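Local coordinates for uncharacterized protein (Bordetella bronchiseptica, PDB 4XG0) that is of unknown individual function but belongs to the DUF1537 family of kinases in acid-sugar catabolism, and probably phosphorylates a sugar acid, at residues T52-G57 / V73-T78; V261-Q266 / M319-E324; A290-D295 / R337-L342. All blocks are in the same frame, centred on the assembly; numbering follows the deposited sequence.

Interaction 1. Residues T52-G57 / V73-T78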
ATOM      1  N   THR A  52      -9.694 -11.835  -1.540  1.00 22.98           N
ATOM      2  CA  THR A  52     -10.338 -11.428  -0.281  1.00 23.53           C
ATOM      3  C   THR A  52     -11.662 -12.157  -0.099  1.00 25.76           C
ATOM      4  O   THR A  52     -12.475 -12.224  -1.020  1.00 26.28           O
ATOM      5  CB  THR A  52     -10.599  -9.926  -0.282  1.00 21.92           C
ATOM      6  OG1 THR A  52      -9.361  -9.226  -0.410  1.00 21.63           O
ATOM      7  CG2 THR A  52     -11.292  -9.491   0.996  1.00 22.57           C
ATOM      8  N   GLN A  53     -11.858 -12.750   1.071  1.00 27.24           N
ATOM      9  CA  GLN A  53     -13.098 -13.419   1.391  1.00 29.51           C
ATOM     10  C   GLN A  53     -13.820 -12.660   2.484  1.00 29.68           C
ATOM     11  O   GLN A  53     -13.172 -12.121   3.366  1.00 28.72           O
ATOM     12  CB  GLN A  53     -12.814 -14.826   1.889  1.00 31.51           C
ATOM     13  CG  GLN A  53     -12.171 -15.722   0.915  1.00 44.88           C
ATOM     14  CD  GLN A  53     -13.144 -16.673   0.244  1.00 51.01           C
ATOM     15  OE1 GLN A  53     -14.296 -16.815   0.666  1.00 51.89           O
ATOM     16  NE2 GLN A  53     -12.673 -17.346  -0.802  1.00 49.20           N
ATOM     17  N   LEU A  54     -15.142 -12.618   2.406  1.00 30.97           N
ATOM     18  CA  LEU A  54     -15.964 -11.854   3.349  1.00 31.27           C
ATOM     19  C   LEU A  54     -16.997 -12.760   3.971  1.00 33.96           C
ATOM     20  O   LEU A  54     -17.665 -13.527   3.254  1.00 35.50           O
ATOM     21  CB  LEU A  54     -16.651 -10.687   2.607  1.00 33.33           C
ATOM     22  CG  LEU A  54     -17.699  -9.850   3.364  1.00 41.62           C
ATOM     23  CD1 LEU A  54     -17.025  -8.918   4.341  1.00 43.78           C
ATOM     24  CD2 LEU A  54     -18.571  -9.059   2.390  1.00 42.77           C
ATOM     25  N   SER A  55     -17.092 -12.728   5.303  1.00 36.02           N
ATOM     26  CA  SER A  55     -18.182 -13.387   6.031  1.00 42.94           C
ATOM     27  C   SER A  55     -19.207 -12.348   6.497  1.00 43.92           C
ATOM     28  O   SER A  55     -18.838 -11.290   7.010  1.00 44.43           O
ATOM     29  CB  SER A  55     -17.682 -14.175   7.255  1.00 49.14           C
ATOM     30  OG  SER A  55     -16.650 -15.077   6.902  1.00 62.26           O
ATOM     31  N   VAL A  56     -20.488 -12.663   6.309  1.00 45.85           N
ATOM     32  CA  VAL A  56     -21.575 -11.773   6.709  1.00 46.12           C
ATOM     33  C   VAL A  56     -21.803 -12.020   8.181  1.00 48.24           C
ATOM     34  O   VAL A  56     -22.586 -11.320   8.834  1.00 54.78           O
ATOM     35  CB  VAL A  56     -22.857 -12.029   5.880  1.00 50.73           C
ATOM     36  CG1 VAL A  56     -24.040 -11.300   6.464  1.00 61.77           C
ATOM     37  CG2 VAL A  56     -22.637 -11.580   4.424  1.00 39.83           C
ATOM     38  N   GLY A  57     -21.105 -13.030   8.694  1.00 51.05           N
ATOM     39  CA  GLY A  57     -20.994 -13.245  10.125  1.00 59.64           C
ATOM     40  C   GLY A  57     -19.538 -13.320  10.585  1.00 56.68           C
ATOM     41  O   GLY A  57     -18.704 -12.465  10.231  1.00 40.85           O
ATOM     42  N   VAL A  73      -6.782 -12.595   2.285  1.00 23.52           N
ATOM     43  CA  VAL A  73      -7.419 -11.685   3.276  1.00 23.29           C
ATOM     44  C   VAL A  73      -8.779 -12.235   3.652  1.00 25.22           C
ATOM     45  O   VAL A  73      -9.564 -12.612   2.787  1.00 25.87           O
ATOM     46  CB  VAL A  73      -7.628 -10.267   2.683  1.00 21.33           C
ATOM     47  CG1 VAL A  73      -8.328  -9.311   3.650  1.00 21.23           C
ATOM     48  CG2 VAL A  73      -6.330  -9.692   2.215  1.00 20.17           C
ATOM     49  N   LEU A  74      -9.049 -12.304   4.960  1.00 26.27           N
ATOM     50  CA  LEU A  74     -10.357 -12.740   5.447  1.00 28.18           C
ATOM     51  C   LEU A  74     -10.962 -11.636   6.294  1.00 29.39           C
ATOM     52  O   LEU A  74     -10.353 -11.231   7.268  1.00 27.26           O
ATOM     53  CB  LEU A  74     -10.251 -14.026   6.270  1.00 30.77           C
ATOM     54  CG  LEU A  74     -11.543 -14.557   6.927  1.00 40.63           C
ATOM     55  CD1 LEU A  74     -12.779 -14.584   6.017  1.00 36.81           C
ATOM     56  CD2 LEU A  74     -11.311 -15.959   7.498  1.00 45.41           C
ATOM     57  N   ALA A  75     -12.146 -11.165   5.894  1.00 27.85           N
ATOM     58  CA  ALA A  75     -12.876 -10.099   6.584  1.00 27.56           C
ATOM     59  C   ALA A  75     -14.154 -10.604   7.234  1.00 29.77           C
ATOM     60  O   ALA A  75     -14.940 -11.361   6.645  1.00 31.20           O
ATOM     61  CB  ALA A  75     -13.194  -8.963   5.626  1.00 25.97           C
ATOM     62  N   VAL A  76     -14.367 -10.191   8.486  1.00 30.21           N
ATOM     63  CA  VAL A  76     -15.488 -10.677   9.258  1.00 32.89           C
ATOM     64  C   VAL A  76     -16.144  -9.521  10.004  1.00 32.11           C
ATOM     65  O   VAL A  76     -15.517  -8.502  10.230  1.00 30.41           O
ATOM     66  CB  VAL A  76     -15.023 -11.716  10.288  1.00 34.22           C
ATOM     67  CG1 VAL A  76     -14.197 -12.767   9.597  1.00 35.13           C
ATOM     68  CG2 VAL A  76     -14.202 -11.049  11.375  1.00 33.07           C
ATOM     69  N   THR A  77     -17.413  -9.689  10.355  1.00 34.06           N
ATOM     70  CA  THR A  77     -18.082  -8.721  11.201  1.00 33.99           C
ATOM     71  C   THR A  77     -18.459  -9.371  12.526  1.00 36.06           C
ATOM     72  O   THR A  77     -18.929 -10.523  12.580  1.00 38.08           O
ATOM     73  CB  THR A  77     -19.353  -8.135  10.579  1.00 37.30           C
ATOM     74  OG1 THR A  77     -20.037  -7.371  11.582  1.00 36.11           O
ATOM     75  CG2 THR A  77     -20.267  -9.231  10.080  1.00 42.45           C
ATOM     76  N   THR A  78     -18.247  -8.644  13.606  1.00 35.70           N
ATOM     77  CA  THR A  78     -18.607  -9.173  14.921  1.00 39.16           C
ATOM     78  C   THR A  78     -20.023  -8.758  15.316  1.00 39.06           C
ATOM     79  O   THR A  78     -20.491  -9.117  16.387  1.00 40.84           O
ATOM     80  CB  THR A  78     -17.638  -8.664  15.996  1.00 41.17           C
ATOM     81  OG1 THR A  78     -17.468  -7.262  15.828  1.00 34.95           O
ATOM     82  CG2 THR A  78     -16.281  -9.336  15.887  1.00 40.79           C
TER
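Gln53 N and Val73 O make the first hydrogen bond of a short parallel ladder between residues 52-57 and 73-78. Backbone hydrogen bonds hold the ladder together. Gln53 N donates to Val73 O at 2.9 Å. Gln53 O in turn accepts from Ala75 N, and Ser55 N donates to Ala75 O. All three bonds are close to straight. Thr52, Gln53 and Leu54 pair with Val73, Leu74 and Ala75, and the two strand axes are 4.7 Å apart at an angle of 20°.

After Leu54 the segment leaves the strand, though Ser55 still bonds as above. A fourth bond, Thr77 N to Gly57 O at 3.1 Å, comes from the turn and is more bent. Its donor is tilted 26° from the carbonyl plane.

Weaker CA-H...O contacts run beside these bonds. Thr52 CA lies 3.4 Å from Val73 O, and Leu54 CA meets Ala75 O.

Side chains pack on both faces of the ladder. Thr52 and Val73 stand side by side and point the same way, with Thr52 OG1 3.7 Å from Val73 CB. That hydroxyl bonds to Trp50 O. On the same face Leu54 CD1 makes an apolar contact with Ala75 CB at 4.0 Å. On the other face, Leu74 has CG anti to its backbone N (chi1 176°), and its CD1 reaches back to Gln53 O at 3.6 Å. Near the turn, Thr77 CG2 touches Val56 O at 3.4 Å.

The pair belongs to a beta-alpha-beta unit with helix 59-64 as its connection. Within this chain, strand 52-54 is an edge strand of the parallel sheet in the sugar-binding N-terminal domain. Strand 73-77 lies between it and strand 28-32. Helix 35-47 packs on the Thr52 and Leu54 face. Helices 59-64 and 85-101 cover Leu74 on the other.

Interaction 2. Residues V261-Q266 / M319-E324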
ATOM      1  N   VAL A 261      12.689   1.581 -14.370  1.00 20.90           N
ATOM      2  CA  VAL A 261      12.012   2.566 -15.188  1.00 17.50           C
ATOM      3  C   VAL A 261      12.851   2.952 -16.414  1.00 21.26           C
ATOM      4  O   VAL A 261      14.007   3.336 -16.286  1.00 24.36           O
ATOM      5  CB  VAL A 261      11.694   3.812 -14.356  1.00 16.04           C
ATOM      6  CG1 VAL A 261      10.931   4.832 -15.177  1.00 18.83           C
ATOM      7  CG2 VAL A 261      10.957   3.413 -13.106  1.00 20.08           C
ATOM      8  N   VAL A 262      12.258   2.823 -17.612  1.00 16.32           N
ATOM      9  CA  VAL A 262      12.972   3.046 -18.841  1.00 16.58           C
ATOM     10  C   VAL A 262      12.310   4.226 -19.525  1.00 19.93           C
ATOM     11  O   VAL A 262      11.096   4.208 -19.810  1.00 21.38           O
ATOM     12  CB  VAL A 262      12.945   1.810 -19.745  1.00 24.02           C
ATOM     13  CG1 VAL A 262      13.733   2.086 -20.984  1.00 30.80           C
ATOM     14  CG2 VAL A 262      13.513   0.632 -18.992  1.00 28.72           C
ATOM     15  N   VAL A 263      13.101   5.269 -19.726  1.00 24.70           N
ATOM     16  CA  VAL A 263      12.612   6.512 -20.304  1.00 19.61           C
ATOM     17  C   VAL A 263      13.348   6.796 -21.590  1.00 25.51           C
ATOM     18  O   VAL A 263      14.512   7.180 -21.570  1.00 26.31           O
ATOM     19  CB  VAL A 263      12.826   7.705 -19.345  1.00 20.80           C
ATOM     20  CG1 VAL A 263      12.204   8.986 -19.908  1.00 23.20           C
ATOM     21  CG2 VAL A 263      12.275   7.370 -17.986  1.00 26.74           C
ATOM     22  N   THR A 264      12.653   6.614 -22.704  1.00 28.44           N
ATOM     23  CA  THR A 264      13.238   6.839 -24.023  1.00 35.68           C
ATOM     24  C   THR A 264      12.733   8.109 -24.681  1.00 38.79           C
ATOM     25  O   THR A 264      13.295   8.567 -25.691  1.00 39.13           O
ATOM     26  CB  THR A 264      12.924   5.658 -24.962  1.00 30.40           C
ATOM     27  OG1 THR A 264      11.506   5.523 -25.085  1.00 34.43           O
ATOM     28  CG2 THR A 264      13.482   4.391 -24.416  1.00 35.64           C
ATOM     29  N   SER A 265      11.688   8.709 -24.116  1.00 35.18           N
ATOM     30  CA  SER A 265      11.072   9.862 -24.753  1.00 38.92           C
ATOM     31  C   SER A 265      11.966  11.084 -24.624  1.00 41.39           C
ATOM     32  O   SER A 265      12.689  11.232 -23.631  1.00 33.73           O
ATOM     33  CB  SER A 265       9.723  10.168 -24.111  1.00 36.96           C
ATOM     34  OG  SER A 265       9.030  11.130 -24.863  1.00 36.80           O
ATOM     35  N   GLN A 266      11.928  11.942 -25.643  1.00 33.14           N
ATOM     36  CA  GLN A 266      12.507  13.264 -25.547  1.00 41.44           C
ATOM     37  C   GLN A 266      11.437  14.345 -25.331  1.00 45.11           C
ATOM     38  O   GLN A 266      11.756  15.537 -25.332  1.00 40.81           O
ATOM     39  CB  GLN A 266      13.307  13.576 -26.814  1.00 45.09           C
ATOM     40  CG  GLN A 266      14.432  12.589 -27.047  1.00 47.46           C
ATOM     41  CD  GLN A 266      15.432  12.557 -25.895  1.00 45.50           C
ATOM     42  OE1 GLN A 266      15.794  13.596 -25.336  1.00 46.53           O
ATOM     43  NE2 GLN A 266      15.882  11.354 -25.534  1.00 44.69           N
ATOM     44  N   MET A 319      16.560   3.717 -12.869  1.00 23.62           N
ATOM     45  CA  MET A 319      16.094   4.373 -14.087  1.00 21.68           C
ATOM     46  C   MET A 319      17.151   4.379 -15.182  1.00 22.54           C
ATOM     47  O   MET A 319      18.298   4.720 -14.933  1.00 27.10           O
ATOM     48  CB  MET A 319      15.623   5.809 -13.815  1.00 23.97           C
ATOM     49  CG  MET A 319      15.042   6.506 -15.028  1.00 26.65           C
ATOM     50  SD  MET A 319      14.290   8.108 -14.606  1.00 28.29           S
ATOM     51  CE  MET A 319      15.768   9.019 -14.187  1.00 30.60           C
ATOM     52  N   LEU A 320      16.756   3.960 -16.388  1.00 23.50           N
ATOM     53  CA  LEU A 320      17.572   4.146 -17.586  1.00 21.77           C
ATOM     54  C   LEU A 320      17.003   5.296 -18.400  1.00 23.89           C
ATOM     55  O   LEU A 320      15.847   5.251 -18.834  1.00 24.51           O
ATOM     56  CB  LEU A 320      17.604   2.880 -18.441  1.00 22.98           C
ATOM     57  CG  LEU A 320      17.647   1.572 -17.668  1.00 23.80           C
ATOM     58  CD1 LEU A 320      17.718   0.389 -18.646  1.00 29.43           C
ATOM     59  CD2 LEU A 320      18.837   1.530 -16.740  1.00 24.86           C
ATOM     60  N   LEU A 321      17.814   6.327 -18.584  1.00 26.18           N
ATOM     61  CA  LEU A 321      17.404   7.544 -19.259  1.00 25.90           C
ATOM     62  C   LEU A 321      18.066   7.691 -20.641  1.00 30.72           C
ATOM     63  O   LEU A 321      19.293   7.756 -20.749  1.00 26.54           O
ATOM     64  CB  LEU A 321      17.759   8.737 -18.374  1.00 27.31           C
ATOM     65  CG  LEU A 321      17.298  10.116 -18.870  1.00 29.94           C
ATOM     66  CD1 LEU A 321      15.794  10.091 -19.127  1.00 30.51           C
ATOM     67  CD2 LEU A 321      17.690  11.197 -17.860  1.00 34.35           C
ATOM     68  N   ALA A 322      17.251   7.765 -21.693  1.00 25.99           N
ATOM     69  CA  ALA A 322      17.766   7.876 -23.057  1.00 29.90           C
ATOM     70  C   ALA A 322      18.369   9.233 -23.311  1.00 34.91           C
ATOM     71  O   ALA A 322      17.817  10.226 -22.886  1.00 34.83           O
ATOM     72  CB  ALA A 322      16.659   7.646 -24.055  1.00 36.45           C
ATOM     73  N   PRO A 323      19.504   9.284 -24.017  1.00 29.65           N
ATOM     74  CA  PRO A 323      19.897  10.580 -24.577  1.00 30.27           C
ATOM     75  C   PRO A 323      19.160  10.822 -25.902  1.00 34.15           C
ATOM     76  O   PRO A 323      18.651   9.884 -26.533  1.00 35.14           O
ATOM     77  CB  PRO A 323      21.393  10.406 -24.801  1.00 31.72           C
ATOM     78  CG  PRO A 323      21.564   8.989 -25.076  1.00 33.04           C
ATOM     79  CD  PRO A 323      20.531   8.253 -24.255  1.00 27.20           C
ATOM     80  N   GLU A 324      19.103  12.078 -26.316  1.00 39.54           N
ATOM     81  CA  GLU A 324      18.532  12.446 -27.600  1.00 36.85           C
ATOM     82  C   GLU A 324      19.401  11.942 -28.754  1.00 35.94           C
ATOM     83  O   GLU A 324      20.620  11.833 -28.618  1.00 38.77           O
ATOM     84  CB  GLU A 324      18.393  13.978 -27.665  1.00 49.78           C
ATOM     85  CG  GLU A 324      17.721  14.508 -28.921  1.00 56.57           C
ATOM     86  CD  GLU A 324      16.829  15.726 -28.651  1.00 70.49           C
ATOM     87  OE1 GLU A 324      16.689  16.146 -27.475  1.00 70.04           O
ATOM     88  OE2 GLU A 324      16.258  16.260 -29.629  1.00 76.20           O
TER
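Val263 packs against two side chains of the neighbouring strand, Leu321 and Met319. Val263 and Leu321 run side by side and point the same way. Leu321 has CG anti to its backbone N (chi1 -175°), and this places CD1 against Val263 CB and CG1, each at 3.8 Å. Met319 meets the CG2 branch at a slant. Its SD lies 4.0 Å from Val263 CG2, while its CG sits over Val261 O at 3.6 Å. On the opposite face of the sheet Val262 CG2 meets Leu320 CD1 at 4.2 Å.

The backbones beneath are parallel, 9° apart. Leu320 N donates to Val261 O, Val263 N to Leu320 O and Ala322 N to Val263 O, each nearly in line with the carbonyl it uses. These strands are neighbours within the parallel part of the mixed sheet of the nucleotide-binding C-terminal domain. Strand 259-263 is flanked on its other side by strand 354-358, and strand 317-321 by strand 283-285. Helix 268-279 packs on the Val261 face. Helix 334-349 packs on the Val262 and Leu320 face.

Past the strand ends the two segments stay in touch. Ala322 CB lies against Thr264 CA at 3.5 Å. Gln266 reaches across to residues 322-324, and its amide crosses the Glu324 side chain with the amide and carboxylate planes 43° apart. Gln266 CD rests near Glu324 CA at 3.5 Å. Gln266 OE1 and Glu324 OE1 are both acceptors and do not bond to each other. The amide's NE2 makes a weak hydrogen bond to Ala322 O at 3.5 Å. Arg271 NH1 of helix 268-279 also bonds to Ala322 O, and to Ser265 O as well.

Interaction 3. Residues A290-D295 / R337-L342; sequences AQLADD and RRLGEL
Arg338 extends from its helix with CG anti to the backbone N (chi1 175°), and a bend at chi2 swings the guanidinium toward Leu292 and Asp295. Asp295 also has its CG anti to N, and this brings its carboxylate across to Arg338. The two side chains meet at about a right angle, with carboxylate and guanidinium planes 53° apart.

Arg338 NE donates to Leu292 O at 2.9 Å. The bond is straight, and it lies in both the carbonyl plane and the guanidinium plane. NH1 forms a salt bridge to Asp295 OD1 at 2.8 Å, using the anti lone pair of that oxygen. It is less straight, and OD1 lies tilted out of the guanidinium plane. Water 1 sits beside the pair. It accepts from Arg338 NH1 and can donate to Leu292 O (2.6 Å) or Asp294 O, with other acceptors also in reach.

Apolar contacts lie beside the aliphatic part of Arg338. Leu292 and Arg338 slide past each other in opposite directions, and Leu292 CD1 touches Arg338 CG at 3.5 Å. The same methyl reaches Leu339 CD2 at 3.9 Å and Leu342 CD1 at 4.1 Å. Leu342 CD2 lies over one face of the guanidinium, 3.6 Å above its plane and toward its rim.

The contact joins the end of helix 289-292 and the start of helix 295-304 to helix 334-349. Asp294 is the N-cap of helix 295-304, and its carboxylate also pairs with Arg296. Trp285 of strand 283-285 packs against all three leucines.

Arg338 thus ties a helix-end carbonyl and an acid of the next helix together. Hydrogen bonds at NE and NH1 should limit rotation of the group. Asp295 OD1 is shared with Arg345, so the acid probably stays ionised between two arginines.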
ATOM      1  N   ALA A 290      27.358   7.957 -27.229  1.00 35.67           N
ATOM      2  CA  ALA A 290      28.533   7.099 -27.339  1.00 40.50           C
ATOM      3  C   ALA A 290      28.526   6.019 -26.252  1.00 40.18           C
ATOM      4  O   ALA A 290      28.800   4.848 -26.527  1.00 36.52           O
ATOM      5  CB  ALA A 290      29.788   7.923 -27.247  1.00 36.33           C
ATOM      6  N   GLN A 291      28.202   6.398 -25.021  1.00 39.59           N
ATOM      7  CA  GLN A 291      28.182   5.422 -23.917  1.00 37.70           C
ATOM      8  C   GLN A 291      27.094   4.369 -24.078  1.00 31.04           C
ATOM      9  O   GLN A 291      27.317   3.177 -23.804  1.00 34.63           O
ATOM     10  CB  GLN A 291      28.032   6.144 -22.570  1.00 42.92           C
ATOM     11  CG  GLN A 291      29.251   7.003 -22.191  1.00 43.09           C
ATOM     12  CD  GLN A 291      28.991   7.915 -20.993  1.00 45.16           C
ATOM     13  OE1 GLN A 291      27.857   8.332 -20.734  1.00 34.17           O
ATOM     14  NE2 GLN A 291      30.044   8.208 -20.247  1.00 50.62           N
ATOM     15  N   LEU A 292      25.908   4.795 -24.506  1.00 30.30           N
ATOM     16  CA  LEU A 292      24.806   3.880 -24.711  1.00 27.19           C
ATOM     17  C   LEU A 292      25.183   2.736 -25.691  1.00 27.62           C
ATOM     18  O   LEU A 292      24.736   1.598 -25.501  1.00 28.82           O
ATOM     19  CB  LEU A 292      23.581   4.644 -25.184  1.00 26.51           C
ATOM     20  CG  LEU A 292      22.354   3.798 -25.458  1.00 28.12           C
ATOM     21  CD1 LEU A 292      22.004   2.895 -24.288  1.00 28.02           C
ATOM     22  CD2 LEU A 292      21.219   4.760 -25.788  1.00 32.65           C
ATOM     23  N   ALA A 293      26.000   3.033 -26.714  1.00 32.92           N
ATOM     24  CA  ALA A 293      26.424   2.008 -27.675  1.00 33.99           C
ATOM     25  C   ALA A 293      27.638   1.197 -27.207  1.00 35.31           C
ATOM     26  O   ALA A 293      28.101   0.317 -27.927  1.00 35.78           O
ATOM     27  CB  ALA A 293      26.721   2.650 -29.045  1.00 37.35           C
ATOM     28  N   ASP A 294      28.140   1.489 -26.009  1.00 31.17           N
ATOM     29  CA  ASP A 294      29.362   0.884 -25.486  1.00 31.87           C
ATOM     30  C   ASP A 294      29.015  -0.088 -24.365  1.00 30.76           C
ATOM     31  O   ASP A 294      28.590   0.315 -23.276  1.00 29.93           O
ATOM     32  CB  ASP A 294      30.277   1.985 -24.952  1.00 38.36           C
ATOM     33  CG  ASP A 294      31.673   1.479 -24.627  1.00 43.11           C
ATOM     34  OD1 ASP A 294      31.846   0.256 -24.432  1.00 41.46           O
ATOM     35  OD2 ASP A 294      32.596   2.318 -24.562  1.00 45.90           O
ATOM     36  N   ASP A 295      29.136  -1.381 -24.632  1.00 37.82           N
ATOM     37  CA  ASP A 295      28.571  -2.333 -23.690  1.00 39.63           C
ATOM     38  C   ASP A 295      29.372  -2.311 -22.392  1.00 30.34           C
ATOM     39  O   ASP A 295      28.859  -2.691 -21.329  1.00 30.45           O
ATOM     40  CB  ASP A 295      28.495  -3.748 -24.266  1.00 40.95           C
ATOM     41  CG  ASP A 295      27.437  -4.597 -23.570  1.00 32.69           C
ATOM     42  OD1 ASP A 295      26.248  -4.186 -23.553  1.00 30.75           O
ATOM     43  OD2 ASP A 295      27.803  -5.679 -23.064  1.00 34.64           O
ATOM     44  N   ARG A 337      15.818   0.957 -29.039  1.00 29.55           N
ATOM     45  CA  ARG A 337      16.010  -0.486 -29.244  1.00 33.44           C
ATOM     46  C   ARG A 337      17.044  -0.988 -28.243  1.00 28.61           C
ATOM     47  O   ARG A 337      16.867  -2.021 -27.576  1.00 30.88           O
ATOM     48  CB  ARG A 337      16.488  -0.762 -30.664  1.00 34.98           C
ATOM     49  N   ARG A 338      18.141  -0.252 -28.171  1.00 25.66           N
ATOM     50  CA  ARG A 338      19.241  -0.549 -27.267  1.00 26.43           C
ATOM     51  C   ARG A 338      18.830  -0.494 -25.796  1.00 29.15           C
ATOM     52  O   ARG A 338      19.162  -1.402 -25.027  1.00 28.40           O
ATOM     53  CB  ARG A 338      20.381   0.424 -27.543  1.00 29.19           C
ATOM     54  CG  ARG A 338      21.577   0.324 -26.611  1.00 31.52           C
ATOM     55  CD  ARG A 338      22.371  -0.914 -26.887  1.00 32.15           C
ATOM     56  NE  ARG A 338      23.611  -0.952 -26.120  1.00 31.37           N
ATOM     57  CZ  ARG A 338      24.254  -2.077 -25.810  1.00 36.99           C
ATOM     58  NH1 ARG A 338      25.370  -2.025 -25.104  1.00 28.59           N
ATOM     59  NH2 ARG A 338      23.765  -3.250 -26.194  1.00 35.45           N
ATOM     60  N   LEU A 339      18.134   0.567 -25.389  1.00 24.93           N
ATOM     61  CA  LEU A 339      17.665   0.654 -24.004  1.00 22.87           C
ATOM     62  C   LEU A 339      16.749  -0.522 -23.671  1.00 26.95           C
ATOM     63  O   LEU A 339      16.798  -1.089 -22.571  1.00 26.77           O
ATOM     64  CB  LEU A 339      16.956   1.996 -23.742  1.00 24.95           C
ATOM     65  CG  LEU A 339      17.882   3.143 -23.348  1.00 36.18           C
ATOM     66  CD1 LEU A 339      17.035   4.388 -23.109  1.00 39.19           C
ATOM     67  CD2 LEU A 339      18.720   2.809 -22.109  1.00 27.53           C
ATOM     68  N   GLY A 340      15.934  -0.912 -24.642  1.00 26.50           N
ATOM     69  CA  GLY A 340      15.024  -2.031 -24.466  1.00 27.80           C
ATOM     70  C   GLY A 340      15.772  -3.312 -24.241  1.00 26.87           C
ATOM     71  O   GLY A 340      15.429  -4.110 -23.362  1.00 28.57           O
ATOM     72  N   GLU A 341      16.796  -3.533 -25.050  1.00 26.01           N
ATOM     73  CA  GLU A 341      17.581  -4.757 -24.915  1.00 29.63           C
ATOM     74  C   GLU A 341      18.292  -4.798 -23.567  1.00 28.55           C
ATOM     75  O   GLU A 341      18.302  -5.844 -22.904  1.00 27.59           O
ATOM     76  CB  GLU A 341      18.590  -4.891 -26.047  1.00 34.48           C
ATOM     77  CG  GLU A 341      17.946  -5.274 -27.367  1.00 49.50           C
ATOM     78  CD  GLU A 341      18.447  -6.611 -27.903  1.00 58.93           C
ATOM     79  OE1 GLU A 341      19.587  -6.651 -28.425  1.00 59.28           O
ATOM     80  OE2 GLU A 341      17.703  -7.617 -27.808  1.00 58.68           O
ATOM     81  N   LEU A 342      18.896  -3.674 -23.160  1.00 23.69           N
ATOM     82  CA  LEU A 342      19.598  -3.639 -21.859  1.00 24.36           C
ATOM     83  C   LEU A 342      18.633  -3.823 -20.657  1.00 22.51           C
ATOM     84  O   LEU A 342      18.922  -4.577 -19.712  1.00 23.18           O
ATOM     85  CB  LEU A 342      20.391  -2.330 -21.728  1.00 23.04           C
ATOM     86  CG  LEU A 342      21.504  -2.168 -22.790  1.00 24.93           C
ATOM     87  CD1 LEU A 342      22.203  -0.826 -22.689  1.00 33.53           C
ATOM     88  CD2 LEU A 342      22.533  -3.293 -22.697  1.00 29.04           C
TER
HETATM   89  O   HOH W   1      25.733   0.413 -23.444  1.00 33.85           O

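How the interactions relate
Interactions 1 and 2 are alike in kind: each is a parallel strand pair held by backbone hydrogen bonds. They lie in different domains, with centres 45 Å apart. All three contacts are partly buried. In interaction 1, strand 73-77 is buried and edge strand 52-54 is the more exposed partner. Interaction 2 joins two inner strands, mostly buried. Interaction 3 is a helix contact whose leucines are buried, while Arg338 and Asp295 are partly exposed and add a salt bridge and a water. It adjoins interaction 2, with centres 11 Å apart. Leu339 CD1 packs on Ala322 CB at 3.4 Å and also reaches Thr264, so helix 334-349 links the sheet to the outer helices.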